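Local coordinates for protein involved in catabolism of external DNA (Legionella pneumophila subsp. pneumophila, PDB 2OO3) that probably methylates N6 of a single adenine, position 2030, in 23S ribosomal RNA, with S-adenosyl-L-methionine as methyl donor, at residues Arg211-Ile216 against Trp241-Pro246. Sequence-based numbering, arbitrary orientation.
Sequences RKMREI and WIINPP
Met213 lies against the indole of Trp241 where helix 203-216 packs on strand 237-243, an antiparallel strand in the mixed sheet of this Rossmann-like methyltransferase fold. The axes of the two short segments run nearly parallel, 13° apart and 9.9 Å from each other. From Met213, CB sits over one face of the indole in a CH-pi contact, 3.8 Å from the centroid of the five-membered ring. CG stands anti to the carbonyl carbon (chi1 -71°); the bend at chi2 sets SD obliquely to the ring, a Met-aromatic contact with 5.2 Å from SD to that same centroid, and the bend at chi3 brings CE back to within 3.7 Å of Trp241 CD1. CE also reaches Ile243 CD1, which in turn meets CG2 of Ile216. At the far end of the indole, CB, CG and CD of Arg214 pass CH2, and the guanidinium plane is inclined 52° to the ring. Val196 of the adjoining strand 193-200 touches both Met213 and Trp241. No direct hydrogen bond joins the segments; one water bridges them, accepting from Trp241 NE1 at 2.8 Å and donating to the backbone O of Met213 at 2.7 Å.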
loop_
_atom_site.group_PDB
_atom_site.type_symbol
_atom_site.label_atom_id
_atom_site.label_comp_id
_atom_site.label_asym_id
_atom_site.label_seq_id
_atom_site.Cartn_x
_atom_site.Cartn_y
_atom_site.Cartn_z
ATOM N N ARG A 211 -2.929 18.724 -2.256
ATOM C CA ARG A 211 -2.532 19.850 -3.117
ATOM C C ARG A 211 -1.042 19.751 -3.443
ATOM O O ARG A 211 -0.631 19.972 -4.599
ATOM C CB ARG A 211 -2.864 21.209 -2.476
ATOM C CG ARG A 211 -2.451 22.455 -3.350
ATOM C CD ARG A 211 -2.937 23.785 -2.721
ATOM N NE ARG A 211 -4.401 23.906 -2.691
ATOM C CZ ARG A 211 -5.161 24.259 -3.733
ATOM N NH1 ARG A 211 -4.611 24.541 -4.909
ATOM N NH2 ARG A 211 -6.480 24.319 -3.601
ATOM N N LYS A 212 -0.236 19.389 -2.449
ATOM C CA LYS A 212 1.195 19.158 -2.682
ATOM C C LYS A 212 1.442 17.955 -3.599
ATOM O O LYS A 212 2.269 18.044 -4.485
ATOM C CB LYS A 212 1.979 18.967 -1.370
ATOM C CG LYS A 212 1.901 20.138 -0.424
ATOM C CD LYS A 212 2.005 21.471 -1.165
ATOM C CE LYS A 212 3.425 21.977 -1.231
ATOM N NZ LYS A 212 3.444 23.396 -1.694
ATOM N N MET A 213 0.709 16.859 -3.405
ATOM C CA MET A 213 0.857 15.690 -4.292
ATOM C C MET A 213 0.510 16.068 -5.740
ATOM O O MET A 213 1.195 15.664 -6.695
ATOM C CB MET A 213 -0.037 14.516 -3.839
ATOM C CG MET A 213 0.432 13.839 -2.537
ATOM S SD MET A 213 2.207 13.300 -2.450
ATOM C CE MET A 213 2.339 12.295 -3.968
ATOM N N ARG A 214 -0.539 16.874 -5.894
ATOM C CA ARG A 214 -0.999 17.253 -7.230
ATOM C C ARG A 214 0.053 18.038 -7.998
ATOM O O ARG A 214 0.193 17.855 -9.198
ATOM C CB ARG A 214 -2.330 17.996 -7.159
ATOM C CG ARG A 214 -3.162 17.884 -8.409
ATOM C CD ARG A 214 -4.695 17.792 -8.102
ATOM N NE ARG A 214 -5.099 18.643 -6.989
ATOM C CZ ARG A 214 -5.707 18.222 -5.875
ATOM N NH1 ARG A 214 -6.053 16.939 -5.722
ATOM N NH2 ARG A 214 -6.012 19.108 -4.918
ATOM N N GLU A 215 0.839 18.847 -7.304
ATOM C CA GLU A 215 1.898 19.638 -7.945
ATOM C C GLU A 215 3.064 18.841 -8.561
ATOM O O GLU A 215 3.770 19.351 -9.440
ATOM C CB GLU A 215 2.421 20.682 -6.952
ATOM C CG GLU A 215 1.319 21.692 -6.542
ATOM C CD GLU A 215 1.722 22.597 -5.382
ATOM O OE1 GLU A 215 2.878 22.493 -4.890
ATOM O OE2 GLU A 215 0.873 23.406 -4.946
ATOM N N ILE A 216 3.267 17.605 -8.103
ATOM C CA ILE A 216 4.434 16.814 -8.498
ATOM C C ILE A 216 4.347 16.350 -9.961
ATOM O O ILE A 216 5.314 16.474 -10.733
ATOM C CB ILE A 216 4.627 15.625 -7.546
ATOM C CG1 ILE A 216 4.851 16.150 -6.118
ATOM C CG2 ILE A 216 5.804 14.719 -8.008
ATOM C CD1 ILE A 216 4.905 15.048 -5.047
ATOM N N TRP A 241 -2.432 7.712 -3.586
ATOM C CA TRP A 241 -2.052 8.586 -4.671
ATOM C C TRP A 241 -0.942 7.872 -5.436
ATOM O O TRP A 241 0.068 7.487 -4.843
ATOM C CB TRP A 241 -1.561 9.933 -4.118
ATOM C CG TRP A 241 -1.310 10.915 -5.240
ATOM C CD1 TRP A 241 -0.273 10.907 -6.124
ATOM C CD2 TRP A 241 -2.140 12.011 -5.602
ATOM N NE1 TRP A 241 -0.393 11.949 -7.018
ATOM C CE2 TRP A 241 -1.541 12.637 -6.721
ATOM C CE3 TRP A 241 -3.343 12.533 -5.089
ATOM C CZ2 TRP A 241 -2.104 13.768 -7.348
ATOM C CZ3 TRP A 241 -3.907 13.680 -5.719
ATOM C CH2 TRP A 241 -3.289 14.259 -6.842
ATOM N N ILE A 242 -1.150 7.657 -6.735
ATOM C CA ILE A 242 -0.192 6.898 -7.536
ATOM C C ILE A 242 0.296 7.771 -8.670
ATOM O O ILE A 242 -0.512 8.360 -9.389
ATOM C CB ILE A 242 -0.796 5.543 -8.081
ATOM C CG1 ILE A 242 -1.222 4.647 -6.904
ATOM C CG2 ILE A 242 0.244 4.808 -8.937
ATOM C CD1 ILE A 242 -2.198 3.571 -7.223
ATOM N N ILE A 243 1.611 7.909 -8.760
ATOM C CA ILE A 243 2.264 8.575 -9.885
ATOM C C ILE A 243 2.779 7.513 -10.848
ATOM O O ILE A 243 3.397 6.526 -10.433
ATOM C CB ILE A 243 3.435 9.433 -9.415
ATOM C CG1 ILE A 243 2.923 10.502 -8.422
ATOM C CG2 ILE A 243 4.167 10.104 -10.623
ATOM C CD1 ILE A 243 4.054 11.276 -7.654
ATOM N N ASN A 244 2.501 7.729 -12.127
ATOM C CA ASN A 244 2.793 6.779 -13.194
ATOM C C ASN A 244 2.022 5.473 -13.035
ATOM O O ASN A 244 2.602 4.386 -13.086
ATOM C CB ASN A 244 4.310 6.587 -13.297
ATOM C CG ASN A 244 5.007 7.882 -13.736
ATOM O OD1 ASN A 244 4.473 8.637 -14.567
ATOM N ND2 ASN A 244 6.177 8.150 -13.177
ATOM N N PRO A 245 0.693 5.570 -12.828
ATOM C CA PRO A 245 0.004 4.310 -12.644
ATOM C C PRO A 245 -0.019 3.481 -13.941
ATOM O O PRO A 245 0.047 4.052 -15.056
ATOM C CB PRO A 245 -1.413 4.735 -12.249
ATOM C CG PRO A 245 -1.593 6.090 -12.917
ATOM C CD PRO A 245 -0.222 6.733 -12.760
ATOM N N PRO A 246 -0.095 2.146 -13.800
ATOM C CA PRO A 246 -0.086 1.255 -14.949
ATOM C C PRO A 246 -1.306 1.406 -15.804
ATOM O O PRO A 246 -2.398 1.822 -15.330
ATOM C CB PRO A 246 -0.096 -0.130 -14.322
ATOM C CG PRO A 246 0.456 0.093 -12.891
ATOM C CD PRO A 246 -0.188 1.395 -12.538
HETATM O O HOH W 1 1.219 13.666 -8.570
#